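Local coordinates for Endoglucanase(Endo-1,4-beta-glucanase)protein (Pseudomonas stutzeri, PDB 6R2J) that probably hydrolyses internal beta-1,4-glucosidic bonds of cellulose-like glucans, as a family 5 endoglucanase that binds cellobiose, at residues I18-F23 with G286-G290; H35-P39 with Q76-L80; W152-Q157 with F192-D196; Q169-E175 with R200-H206. All coordinates share one frame. Residue numbers count along the deposited sequence, not the author numbering.

Contact 1 of 4, residues I18-F23 with G286-G290; sequences ISGAGF and GPGWG
How two loops at the mouth of a barrel can be joined through a serine and an aromatic pair is illustrated by 18-23 and 286-290. I18 CA lies 4.8 Å from G286 CA; the peptide between S19 and G20 is cis, and a type I turn from G20 to F23 follows, closed by F23 N to G20 O at 3.2 Å. S19, in the p rotamer, points toward the other loop and donates from OG to P287 O at 2.6 Å; G285 O is a further hydrogen-bond partner of this hydroxyl. G286 has phi 106° and psi -173°, angles that by themselves call for glycine; a CB here would also clash with S19 OG. F23 (chi1 -85°) points toward the other loop and sets its edge on the face of the six-membered ring of W289: the centroids are 4.8 Å apart, the planes at 66°, and F23 CE1 is 3.7 Å from W289 CZ2. W289 NE1 is hydrogen-bonded to G285 O, and Y292 stacks on its ring. These loops follow the first and last strands, 14-18 and 280-285, which lie side by side in the TIM barrel of this family.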
loop_
_atom_site.group_PDB
_atom_site.type_symbol
_atom_site.label_atom_id
_atom_site.label_comp_id
_atom_site.label_asym_id
_atom_site.label_seq_id
_atom_site.Cartn_x
_atom_site.Cartn_y
_atom_site.Cartn_z
ATOM N N ILE A 18 -0.800 -7.883 2.108
ATOM C CA ILE A 18 -0.725 -9.083 2.939
ATOM C C ILE A 18 -0.975 -8.754 4.408
ATOM O O ILE A 18 -0.282 -7.896 4.986
ATOM C CB ILE A 18 0.618 -9.806 2.744
ATOM C CG1 ILE A 18 0.738 -10.282 1.283
ATOM C CG2 ILE A 18 0.733 -10.995 3.702
ATOM C CD1 ILE A 18 -0.179 -11.478 0.865
ATOM N N SER A 19 -1.959 -9.443 5.009
ATOM C CA SER A 19 -2.376 -9.296 6.391
ATOM C C SER A 19 -1.297 -9.868 7.314
ATOM O O SER A 19 -0.410 -10.620 6.866
ATOM C CB SER A 19 -3.745 -9.957 6.594
ATOM O OG SER A 19 -3.675 -11.262 6.130
ATOM N N GLY A 20 -1.420 -9.589 8.640
ATOM C CA GLY A 20 -2.562 -8.894 9.258
ATOM C C GLY A 20 -2.061 -8.122 10.462
ATOM O O GLY A 20 -2.699 -8.093 11.483
ATOM N N ALA A 21 -0.891 -7.477 10.343
ATOM C CA ALA A 21 -0.211 -6.787 11.446
ATOM C C ALA A 21 -0.878 -5.470 11.835
ATOM O O ALA A 21 -0.547 -4.917 12.894
ATOM C CB ALA A 21 1.261 -6.535 11.066
ATOM N N GLY A 22 -1.784 -4.963 11.004
ATOM C CA GLY A 22 -2.573 -3.807 11.322
ATOM C C GLY A 22 -3.988 -4.104 11.738
ATOM O O GLY A 22 -4.780 -3.165 11.872
ATOM N N PHE A 23 -4.332 -5.366 11.934
ATOM C CA PHE A 23 -5.671 -5.756 12.338
ATOM C C PHE A 23 -6.010 -5.218 13.733
ATOM O O PHE A 23 -5.137 -5.070 14.601
ATOM C CB PHE A 23 -5.716 -7.291 12.409
ATOM C CG PHE A 23 -6.011 -7.995 11.096
ATOM C CD1 PHE A 23 -5.649 -7.437 9.873
ATOM C CD2 PHE A 23 -6.671 -9.226 11.105
ATOM C CE1 PHE A 23 -5.945 -8.100 8.679
ATOM C CE2 PHE A 23 -7.002 -9.875 9.933
ATOM C CZ PHE A 23 -6.634 -9.330 8.705
ATOM N N GLY A 286 -3.417 -13.088 2.568
ATOM C CA GLY A 286 -2.730 -13.340 3.820
ATOM C C GLY A 286 -3.573 -14.031 4.874
ATOM O O GLY A 286 -4.723 -14.424 4.612
ATOM N N PRO A 287 -3.037 -14.163 6.093
ATOM C CA PRO A 287 -3.790 -14.843 7.154
ATOM C C PRO A 287 -4.868 -13.998 7.829
ATOM O O PRO A 287 -4.825 -12.769 7.867
ATOM C CB PRO A 287 -2.713 -15.204 8.178
ATOM C CG PRO A 287 -1.750 -14.064 8.068
ATOM C CD PRO A 287 -1.693 -13.761 6.566
ATOM N N GLY A 288 -5.854 -14.721 8.372
ATOM C CA GLY A 288 -6.855 -14.131 9.208
ATOM C C GLY A 288 -8.056 -13.523 8.530
ATOM O O GLY A 288 -8.847 -12.877 9.220
ATOM N N TRP A 289 -8.252 -13.724 7.229
ATOM C CA TRP A 289 -9.377 -13.102 6.543
ATOM C C TRP A 289 -10.654 -13.948 6.501
ATOM O O TRP A 289 -11.699 -13.454 6.027
ATOM C CB TRP A 289 -8.976 -12.789 5.112
ATOM C CG TRP A 289 -8.024 -11.664 4.966
ATOM C CD1 TRP A 289 -6.759 -11.724 4.467
ATOM C CD2 TRP A 289 -8.277 -10.290 5.265
ATOM N NE1 TRP A 289 -6.198 -10.474 4.465
ATOM C CE2 TRP A 289 -7.114 -9.576 4.946
ATOM C CE3 TRP A 289 -9.376 -9.599 5.782
ATOM C CZ2 TRP A 289 -7.010 -8.217 5.120
ATOM C CZ3 TRP A 289 -9.264 -8.238 5.971
ATOM C CH2 TRP A 289 -8.094 -7.564 5.629
ATOM N N GLY A 290 -10.614 -15.184 6.988
ATOM C CA GLY A 290 -11.813 -16.003 6.965
ATOM C C GLY A 290 -12.477 -15.967 5.601
ATOM O O GLY A 290 -11.834 -16.161 4.566
#

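Contact 2 of 4, residues H35-P39 with Q76-L80; sequences HYFYP and QIRLL
A glutamine amide can serve two tyrosines at once, and the meeting of the extended segment 35-39 with the helical turn 76-80 is a clear case. After H35 the chain is extended. The CA-to-CB bond of Y36 (phi -143°, psi 170°) points toward the helix, and the p rotamer brings the hydroxyl to Q76: Y36 OH accepts a hydrogen bond from Q76 NE2 at 3.0 Å. F37, also extended, turns its ring out of reach of the helix. Y38 (chi1 -89°, chi2 76°) returns to the helix and has the greatest buried area of the contact; Y38 CA and L79 CA, 7.2 Å apart, are the nearest pair of CA atoms. Y38 OH donates to Q76 OE1 at 2.8 Å, so that both ends of the amide are engaged, an arrangement made possible by Q76 in chi1 t, chi2 p. L79 CB sits over the Y38 ring in a CH-pi contact, 3.7 Å from the centroid and 14° off the normal, while L80 CD2 is 3.5 Å from Y38 OH. The segment then leaves through P39 toward helix 41-49. The contact thus packs the loop after strand 14-18 on helix 74-89, with F57 of strand 54-59 touching Y38, P39 and L80, R63 of helix 61-64 beside Y36 and Q76, and F130 of helix 116-130 against L80 and I77.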
loop_
_atom_site.group_PDB
_atom_site.type_symbol
_atom_site.label_atom_id
_atom_site.label_comp_id
_atom_site.label_asym_id
_atom_site.label_seq_id
_atom_site.Cartn_x
_atom_site.Cartn_y
_atom_site.Cartn_z
ATOM N N HIS A 35 -5.095 -10.656 18.156
ATOM C CA HIS A 35 -5.667 -9.445 17.601
ATOM C C HIS A 35 -5.115 -9.113 16.237
ATOM O O HIS A 35 -5.830 -8.551 15.410
ATOM C CB HIS A 35 -5.402 -8.284 18.559
ATOM C CG HIS A 35 -5.821 -8.584 19.961
ATOM N ND1 HIS A 35 -4.917 -8.757 20.986
ATOM C CD2 HIS A 35 -7.046 -8.754 20.509
ATOM C CE1 HIS A 35 -5.565 -9.023 22.106
ATOM N NE2 HIS A 35 -6.859 -9.047 21.839
ATOM N N TYR A 36 -3.870 -9.478 15.985
ATOM C CA TYR A 36 -3.241 -9.278 14.697
ATOM C C TYR A 36 -2.351 -10.485 14.441
ATOM O O TYR A 36 -2.155 -11.340 15.306
ATOM C CB TYR A 36 -2.467 -7.957 14.639
ATOM C CG TYR A 36 -1.258 -7.893 15.572
ATOM C CD1 TYR A 36 -0.023 -8.388 15.170
ATOM C CD2 TYR A 36 -1.354 -7.348 16.858
ATOM C CE1 TYR A 36 1.060 -8.335 15.988
ATOM C CE2 TYR A 36 -0.266 -7.297 17.680
ATOM C CZ TYR A 36 0.950 -7.791 17.244
ATOM O OH TYR A 36 2.057 -7.730 18.059
ATOM N N PHE A 37 -1.853 -10.568 13.217
ATOM C CA PHE A 37 -1.194 -11.766 12.728
ATOM C C PHE A 37 -0.144 -11.338 11.714
ATOM O O PHE A 37 -0.313 -10.366 10.985
ATOM C CB PHE A 37 -2.157 -12.729 11.994
ATOM C CG PHE A 37 -3.477 -12.860 12.650
ATOM C CD1 PHE A 37 -3.575 -13.524 13.845
ATOM C CD2 PHE A 37 -4.613 -12.277 12.115
ATOM C CE1 PHE A 37 -4.780 -13.631 14.496
ATOM C CE2 PHE A 37 -5.799 -12.359 12.772
ATOM C CZ PHE A 37 -5.893 -13.056 13.944
ATOM N N TYR A 38 0.891 -12.080 11.661
ATOM C CA TYR A 38 1.957 -12.004 10.679
ATOM C C TYR A 38 1.960 -13.239 9.770
ATOM O O TYR A 38 1.609 -14.345 10.183
ATOM C CB TYR A 38 3.295 -11.862 11.417
ATOM C CG TYR A 38 3.642 -10.409 11.682
ATOM C CD1 TYR A 38 3.023 -9.699 12.683
ATOM C CD2 TYR A 38 4.572 -9.742 10.896
ATOM C CE1 TYR A 38 3.341 -8.368 12.916
ATOM C CE2 TYR A 38 4.891 -8.408 11.109
ATOM C CZ TYR A 38 4.290 -7.721 12.120
ATOM O OH TYR A 38 4.615 -6.389 12.313
ATOM N N PRO A 39 2.288 -13.043 8.501
ATOM C CA PRO A 39 2.253 -14.153 7.559
ATOM C C PRO A 39 3.427 -15.102 7.786
ATOM O O PRO A 39 4.408 -14.793 8.474
ATOM C CB PRO A 39 2.333 -13.455 6.195
ATOM C CG PRO A 39 3.079 -12.148 6.478
ATOM C CD PRO A 39 2.655 -11.755 7.865
ATOM N N GLN A 76 8.364 -6.622 17.564
ATOM C CA GLN A 76 7.630 -6.178 16.385
ATOM C C GLN A 76 8.594 -5.942 15.235
ATOM O O GLN A 76 8.336 -6.363 14.098
ATOM C CB GLN A 76 6.803 -4.934 16.732
ATOM C CG GLN A 76 5.786 -4.518 15.653
ATOM C CD GLN A 76 4.465 -5.311 15.648
ATOM O OE1 GLN A 76 3.717 -5.252 14.669
ATOM N NE2 GLN A 76 4.184 -6.058 16.734
ATOM N N ILE A 77 9.741 -5.340 15.531
ATOM C CA ILE A 77 10.775 -5.183 14.508
ATOM C C ILE A 77 11.207 -6.551 13.970
ATOM O O ILE A 77 11.335 -6.749 12.755
ATOM C CB ILE A 77 11.975 -4.376 15.049
ATOM C CG1 ILE A 77 11.573 -2.988 15.557
ATOM C CG2 ILE A 77 13.070 -4.225 13.978
ATOM C CD1 ILE A 77 11.081 -2.055 14.482
ATOM N N ARG A 78 11.482 -7.498 14.874
ATOM C CA ARG A 78 11.825 -8.871 14.499
ATOM C C ARG A 78 10.739 -9.474 13.611
ATOM O O ARG A 78 11.033 -10.156 12.624
ATOM C CB ARG A 78 12.080 -9.662 15.804
ATOM C CG ARG A 78 12.466 -11.153 15.687
ATOM C CD ARG A 78 12.251 -11.972 17.033
ATOM N NE ARG A 78 10.970 -11.658 17.697
ATOM C CZ ARG A 78 9.761 -12.006 17.244
ATOM N NH1 ARG A 78 9.634 -12.730 16.131
ATOM N NH2 ARG A 78 8.676 -11.642 17.929
ATOM N N LEU A 79 9.474 -9.174 13.899
ATOM C CA LEU A 79 8.390 -9.721 13.084
ATOM C C LEU A 79 8.379 -9.099 11.691
ATOM O O LEU A 79 8.123 -9.786 10.695
ATOM C CB LEU A 79 7.062 -9.466 13.792
ATOM C CG LEU A 79 6.701 -10.379 14.958
ATOM C CD1 LEU A 79 5.612 -9.740 15.801
ATOM C CD2 LEU A 79 6.285 -11.744 14.385
ATOM N N LEU A 80 8.667 -7.804 11.605
ATOM C CA LEU A 80 8.772 -7.158 10.301
ATOM C C LEU A 80 10.005 -7.644 9.540
ATOM O O LEU A 80 9.954 -7.832 8.319
ATOM C CB LEU A 80 8.806 -5.649 10.506
ATOM C CG LEU A 80 7.500 -4.964 10.900
ATOM C CD1 LEU A 80 7.718 -3.510 11.341
ATOM C CD2 LEU A 80 6.576 -5.026 9.739
#

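Contact 3 of 4, residues W152-Q157 with F192-D196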
loop_
_atom_site.group_PDB
_atom_site.type_symbol
_atom_site.label_atom_id
_atom_site.label_comp_id
_atom_site.label_asym_id
_atom_site.label_seq_id
_atom_site.Cartn_x
_atom_site.Cartn_y
_atom_site.Cartn_z
ATOM N N TRP A 152 -1.277 16.980 7.205
ATOM C CA TRP A 152 -0.621 15.867 6.521
ATOM C C TRP A 152 0.609 16.295 5.689
ATOM O O TRP A 152 1.652 15.618 5.767
ATOM C CB TRP A 152 -1.648 15.011 5.757
ATOM C CG TRP A 152 -0.945 14.010 4.855
ATOM C CD1 TRP A 152 -1.081 13.885 3.507
ATOM C CD2 TRP A 152 0.067 13.046 5.236
ATOM N NE1 TRP A 152 -0.251 12.888 3.029
ATOM C CE2 TRP A 152 0.456 12.359 4.074
ATOM C CE3 TRP A 152 0.637 12.664 6.443
ATOM C CZ2 TRP A 152 1.416 11.354 4.087
ATOM C CZ3 TRP A 152 1.590 11.669 6.444
ATOM C CH2 TRP A 152 1.969 11.032 5.278
ATOM N N PRO A 153 0.565 17.364 4.867
ATOM C CA PRO A 153 1.729 17.651 4.002
ATOM C C PRO A 153 3.027 17.920 4.767
ATOM O O PRO A 153 4.097 17.437 4.374
ATOM C CB PRO A 153 1.252 18.857 3.183
ATOM C CG PRO A 153 -0.277 18.658 3.093
ATOM C CD PRO A 153 -0.635 18.133 4.471
ATOM N N GLY A 154 2.959 18.673 5.867
ATOM C CA GLY A 154 4.132 18.875 6.695
ATOM C C GLY A 154 4.646 17.604 7.347
ATOM O O GLY A 154 5.856 17.456 7.558
ATOM N N ALA A 155 3.737 16.711 7.740
ATOM C CA ALA A 155 4.149 15.454 8.365
ATOM C C ALA A 155 4.874 14.577 7.362
ATOM O O ALA A 155 5.895 13.964 7.695
ATOM C CB ALA A 155 2.927 14.709 8.907
ATOM N N ALA A 156 4.362 14.534 6.121
ATOM C CA ALA A 156 4.991 13.733 5.068
ATOM C C ALA A 156 6.407 14.215 4.768
ATOM O O ALA A 156 7.321 13.396 4.587
ATOM C CB ALA A 156 4.157 13.778 3.786
ATOM N N GLN A 157 6.611 15.540 4.694
ATOM C CA GLN A 157 7.961 16.053 4.482
ATOM C C GLN A 157 8.883 15.810 5.684
ATOM O O GLN A 157 10.093 15.585 5.505
ATOM C CB GLN A 157 7.890 17.528 4.116
ATOM C CG GLN A 157 9.181 18.099 3.601
ATOM C CD GLN A 157 9.497 17.605 2.209
ATOM O OE1 GLN A 157 8.767 17.868 1.268
ATOM N NE2 GLN A 157 10.583 16.877 2.076
ATOM N N PHE A 192 0.053 19.292 -4.241
ATOM C CA PHE A 192 0.732 18.455 -3.269
ATOM C C PHE A 192 2.088 18.062 -3.858
ATOM O O PHE A 192 2.177 17.612 -5.011
ATOM C CB PHE A 192 -0.185 17.256 -2.930
ATOM C CG PHE A 192 0.358 16.337 -1.862
ATOM C CD1 PHE A 192 0.918 16.846 -0.694
ATOM C CD2 PHE A 192 0.328 14.960 -2.047
ATOM C CE1 PHE A 192 1.450 15.998 0.271
ATOM C CE2 PHE A 192 0.883 14.097 -1.110
ATOM C CZ PHE A 192 1.438 14.612 0.068
ATOM N N LEU A 193 3.153 18.275 -3.075
ATOM C CA LEU A 193 4.503 18.002 -3.564
ATOM C C LEU A 193 5.459 17.865 -2.398
ATOM O O LEU A 193 5.712 18.838 -1.686
ATOM C CB LEU A 193 4.990 19.130 -4.476
ATOM C CG LEU A 193 6.212 18.803 -5.348
ATOM C CD1 LEU A 193 6.470 19.934 -6.375
ATOM C CD2 LEU A 193 7.470 18.595 -4.525
ATOM N N ILE A 194 6.032 16.702 -2.261
ATOM C CA ILE A 194 7.052 16.416 -1.263
ATOM C C ILE A 194 8.423 16.445 -1.927
ATOM O O ILE A 194 8.604 15.971 -3.055
ATOM C CB ILE A 194 6.776 15.049 -0.595
ATOM C CG1 ILE A 194 5.330 15.000 -0.090
ATOM C CG2 ILE A 194 7.758 14.771 0.532
ATOM C CD1 ILE A 194 5.060 15.989 1.045
ATOM N N ASN A 195 9.401 16.975 -1.217
ATOM C CA ASN A 195 10.737 17.124 -1.762
ATOM C C ASN A 195 11.577 15.892 -1.442
ATOM O O ASN A 195 11.697 15.500 -0.269
ATOM C CB ASN A 195 11.383 18.358 -1.153
ATOM C CG ASN A 195 10.659 19.627 -1.512
ATOM O OD1 ASN A 195 10.385 19.887 -2.675
ATOM N ND2 ASN A 195 10.325 20.429 -0.495
ATOM N N ASP A 196 12.132 15.287 -2.489
ATOM C CA ASP A 196 13.028 14.141 -2.363
ATOM C C ASP A 196 14.172 14.327 -3.347
ATOM O O ASP A 196 14.022 14.054 -4.549
ATOM C CB ASP A 196 12.352 12.793 -2.584
ATOM C CG ASP A 196 13.322 11.622 -2.385
ATOM O OD1 ASP A 196 14.399 11.794 -1.789
ATOM O OD2 ASP A 196 13.006 10.504 -2.811
#
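Side-chain conformation decides how a helix receives a passing loop, as the first turns of helix 152-166 and the extended segment 192-196 demonstrate. The backbones draw together along the contact, from 7.4 Å between the CA atoms of P153 and F192 to 5.8 Å between those of Q157 and I194. At the wider end, F192 in the t rotamer extends its ring toward W152 and P153: CZ is 3.8 Å from W152 NE1, and CE1 lies 4.1 Å from P153 CB, which sits at the ring's edge. W152, also t, meets this ring obliquely, the planes at 42°, and its NE1 is hydrogen-bonded to E175 O of the barrel. I194 has both chi angles near m, which carries CD1 to 3.6 Å from A156 CB and 3.8 Å from P153 O; the small alanine leaves room for it. Q157 folds its side chain (t, p, chi3 63°) so that its amide lies along the loop backbone. N195 N donates to Q157 OE1 at 2.7 Å and 175°, and Q157 NE2 donates to N195 O at 2.9 Å, with NE2 also bound to D161 OD1. The same amide therefore matches both the N-H and the C=O of one residue, much as a neighbouring strand would, and the polar backbone of the exposed N195 is satisfied beside an apolar patch made by F192, I194 and A156.

Contact 4 of 4, residues Q169-E175 with R200-H206. With BGC (beta-D-glucopyranose), chain E.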
loop_
_atom_site.group_PDB
_atom_site.type_symbol
_atom_site.label_atom_id
_atom_site.label_comp_id
_atom_site.label_asym_id
_atom_site.label_seq_id
_atom_site.Cartn_x
_atom_site.Cartn_y
_atom_site.Cartn_z
ATOM N N GLN A 169 18.382 5.352 -0.647
ATOM C CA GLN A 169 18.212 4.330 -1.656
ATOM C C GLN A 169 16.814 3.744 -1.686
ATOM O O GLN A 169 16.332 3.413 -2.769
ATOM C CB GLN A 169 19.231 3.186 -1.515
ATOM C CG GLN A 169 20.666 3.578 -1.605
ATOM C CD GLN A 169 21.058 3.981 -2.984
ATOM O OE1 GLN A 169 20.814 3.251 -3.910
ATOM N NE2 GLN A 169 21.642 5.151 -3.137
ATOM N N THR A 170 16.150 3.620 -0.545
ATOM C CA THR A 170 14.815 3.046 -0.524
ATOM C C THR A 170 13.802 4.009 -1.141
ATOM O O THR A 170 13.859 5.229 -0.926
ATOM C CB THR A 170 14.447 2.708 0.923
ATOM O OG1 THR A 170 13.237 1.944 0.974
ATOM C CG2 THR A 170 14.260 3.957 1.743
ATOM N N LEU A 171 12.883 3.441 -1.935
ATOM C CA LEU A 171 11.705 4.166 -2.388
ATOM C C LEU A 171 10.845 4.604 -1.204
ATOM O O LEU A 171 10.772 3.943 -0.166
ATOM C CB LEU A 171 10.857 3.282 -3.304
ATOM C CG LEU A 171 11.539 2.841 -4.597
ATOM C CD1 LEU A 171 10.631 1.960 -5.403
ATOM C CD2 LEU A 171 11.993 4.040 -5.398
ATOM N N ILE A 172 10.162 5.727 -1.387
ATOM C CA ILE A 172 9.188 6.217 -0.418
ATOM C C ILE A 172 7.891 6.478 -1.164
ATOM O O ILE A 172 7.903 7.130 -2.221
ATOM C CB ILE A 172 9.652 7.497 0.309
ATOM C CG1 ILE A 172 10.890 7.227 1.159
ATOM C CG2 ILE A 172 8.456 8.086 1.159
ATOM C CD1 ILE A 172 11.620 8.505 1.600
ATOM N N PHE A 173 6.776 5.991 -0.592
ATOM C CA PHE A 173 5.435 6.103 -1.150
ATOM C C PHE A 173 4.625 7.125 -0.363
ATOM O O PHE A 173 4.488 7.029 0.874
ATOM C CB PHE A 173 4.775 4.725 -1.192
ATOM C CG PHE A 173 5.548 3.743 -2.065
ATOM C CD1 PHE A 173 6.696 3.131 -1.607
ATOM C CD2 PHE A 173 5.139 3.457 -3.363
ATOM C CE1 PHE A 173 7.398 2.275 -2.413
ATOM C CE2 PHE A 173 5.846 2.559 -4.158
ATOM C CZ PHE A 173 6.965 1.999 -3.680
ATOM N N ILE A 174 4.111 8.108 -1.096
ATOM C CA ILE A 174 3.400 9.240 -0.530
ATOM C C ILE A 174 1.923 9.130 -0.912
ATOM O O ILE A 174 1.559 9.217 -2.092
ATOM C CB ILE A 174 4.003 10.580 -0.996
ATOM C CG1 ILE A 174 5.513 10.642 -0.717
ATOM C CG2 ILE A 174 3.265 11.775 -0.318
ATOM C CD1 ILE A 174 5.912 10.607 0.744
ATOM N N GLU A 175 1.071 8.995 0.096
ATOM C CA GLU A 175 -0.365 9.131 -0.044
ATOM C C GLU A 175 -0.815 10.577 0.214
ATOM O O GLU A 175 -0.077 11.414 0.776
ATOM C CB GLU A 175 -1.061 8.141 0.919
ATOM C CG GLU A 175 -0.628 6.700 0.618
ATOM C CD GLU A 175 -1.380 5.651 1.392
ATOM O OE1 GLU A 175 -2.607 5.791 1.517
ATOM O OE2 GLU A 175 -0.723 4.668 1.862
ATOM N N ARG A 200 13.453 9.313 -5.502
ATOM C CA ARG A 200 12.964 7.970 -5.229
ATOM C C ARG A 200 11.680 8.032 -4.452
ATOM O O ARG A 200 11.518 7.409 -3.403
ATOM C CB ARG A 200 13.999 7.110 -4.547
ATOM C CG ARG A 200 15.060 6.598 -5.512
ATOM C CD ARG A 200 16.036 5.758 -4.692
ATOM N NE ARG A 200 17.015 5.058 -5.541
ATOM C CZ ARG A 200 18.087 5.581 -6.121
ATOM N NH1 ARG A 200 18.272 6.859 -5.992
ATOM N NH2 ARG A 200 18.889 4.811 -6.893
ATOM N N LEU A 201 10.743 8.807 -4.979
ATOM C CA LEU A 201 9.425 8.993 -4.385
ATOM C C LEU A 201 8.370 8.599 -5.406
ATOM O O LEU A 201 8.519 8.887 -6.606
ATOM C CB LEU A 201 9.230 10.468 -4.050
ATOM C CG LEU A 201 8.224 10.963 -3.017
ATOM C CD1 LEU A 201 8.927 11.999 -2.204
ATOM C CD2 LEU A 201 7.046 11.473 -3.807
ATOM N N ILE A 202 7.300 7.965 -4.919
ATOM C CA ILE A 202 6.155 7.584 -5.743
ATOM C C ILE A 202 4.891 7.963 -4.978
ATOM O O ILE A 202 4.811 7.796 -3.759
ATOM C CB ILE A 202 6.184 6.085 -6.127
ATOM C CG1 ILE A 202 7.481 5.820 -6.909
ATOM C CG2 ILE A 202 4.949 5.713 -6.896
ATOM C CD1 ILE A 202 7.893 4.324 -6.967
ATOM N N TYR A 203 3.903 8.466 -5.711
ATOM C CA TYR A 203 2.625 8.878 -5.143
ATOM C C TYR A 203 1.639 7.743 -5.284
ATOM O O TYR A 203 1.700 6.956 -6.227
ATOM C CB TYR A 203 2.101 10.135 -5.805
ATOM C CG TYR A 203 2.968 11.303 -5.447
ATOM C CD1 TYR A 203 4.093 11.598 -6.207
ATOM C CD2 TYR A 203 2.702 12.078 -4.312
ATOM C CE1 TYR A 203 4.907 12.657 -5.885
ATOM C CE2 TYR A 203 3.502 13.166 -3.989
ATOM C CZ TYR A 203 4.608 13.450 -4.781
ATOM O OH TYR A 203 5.430 14.524 -4.494
ATOM N N GLU A 204 0.766 7.623 -4.307
ATOM C CA GLU A 204 -0.002 6.403 -4.148
ATOM C C GLU A 204 -1.403 6.788 -3.729
ATOM O O GLU A 204 -1.578 7.498 -2.732
ATOM C CB GLU A 204 0.549 5.499 -3.046
ATOM C CG GLU A 204 -0.497 4.474 -2.603
ATOM C CD GLU A 204 0.011 3.563 -1.479
ATOM O OE1 GLU A 204 1.175 3.726 -1.013
ATOM O OE2 GLU A 204 -0.771 2.696 -1.050
ATOM N N ALA A 205 -2.383 6.256 -4.457
ATOM C CA ALA A 205 -3.801 6.436 -4.192
ATOM C C ALA A 205 -4.455 5.065 -4.084
ATOM O O ALA A 205 -3.896 4.044 -4.516
ATOM C CB ALA A 205 -4.515 7.208 -5.313
ATOM N N HIS A 206 -5.681 5.088 -3.541
ATOM C CA HIS A 206 -6.543 3.933 -3.342
ATOM C C HIS A 206 -7.803 4.138 -4.151
ATOM O O HIS A 206 -8.196 5.270 -4.434
ATOM C CB HIS A 206 -6.876 3.765 -1.861
ATOM C CG HIS A 206 -5.666 3.455 -1.040
ATOM N ND1 HIS A 206 -5.672 3.392 0.332
ATOM C CD2 HIS A 206 -4.386 3.207 -1.415
ATOM C CE1 HIS A 206 -4.452 3.127 0.767
ATOM N NE2 HIS A 206 -3.663 2.968 -0.275
HETATM C C2 BGC E . -11.972 7.018 -0.068
HETATM C C3 BGC E . -10.662 6.849 -0.770
HETATM C C4 BGC E . -10.104 5.593 -0.187
HETATM C C5 BGC E . -11.073 4.528 0.221
HETATM C C6 BGC E . -10.182 3.415 0.686
HETATM C C1 BGC E . -12.873 5.898 0.513
HETATM O O2 BGC E . -12.679 8.080 -0.829
HETATM O O3 BGC E . -9.768 7.947 -0.550
HETATM O O4 BGC E . -9.159 5.329 -1.197
HETATM O O5 BGC E . -11.925 5.094 1.327
HETATM O O6 BGC E . -10.986 2.544 1.524
#
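In a parallel pair of strands, the hydrogen bonds of one strand go alternately to the residues before and after its partner, and 171-175 beside 201-206 follows the rule. I172 N donates to R200 O at 3.0 Å and I172 O accepts from I202 N at 2.9 Å; I174 N then donates to I202 O at 2.8 Å and I174 O accepts from E204 N at 2.8 Å. F173, between them, turns its own backbone to Y139 on strand 136-140. I174 CG1 packs 3.5 Å from L201 CD2, but toward the C-terminal end this apolar pairing gives way to charge. E175 OE2 and E204 OE2 approach to 3.5 Å, and the first is balanced by a salt bridge to R56, while E175 OE1 accepts from the backbone N of E144. H206 NE2 donates to E204 OE2 at 3.0 Å, and H206 ND1 is hydrogen-bonded to E144 OE2. Y203 OH is likewise bonded to I194 N, and E175 O to W152 NE1. H206 belongs to the glycan pocket, its CB 2.8 Å from O4 of a bound glucose unit (BGC). Within the eight-stranded barrel, these strands lie between 136-140 and 248-252. I172 and I174 face helix 152-166, I174 also meeting F192, and Y203 meets W240 of helix 229-244; the side chains of F173, I202 and E204 lie on the other face, where all three meet F249 of strand 248-252.

How the contacts relate
The four contacts sample one barrel from its core to its rim. Contact 4 is buried and rests on backbone hydrogen bonds between strands, ending in charged groups by the glycan. Contact 3 lies farther out on the same side, partly buried, and touches it directly: F192 CZ lies 3.4 Å from I174 CG2. Contacts 1 and 2 lie together, sharing the loop after strand 14-18, with G20 N 2.7 Å from F37 O; contact 1 is partly exposed and joins two loops, whereas contact 2 is buried and sets a loop on a helix. Side-chain amides bind tyrosine hydroxyls in contact 2 but backbone in contact 3.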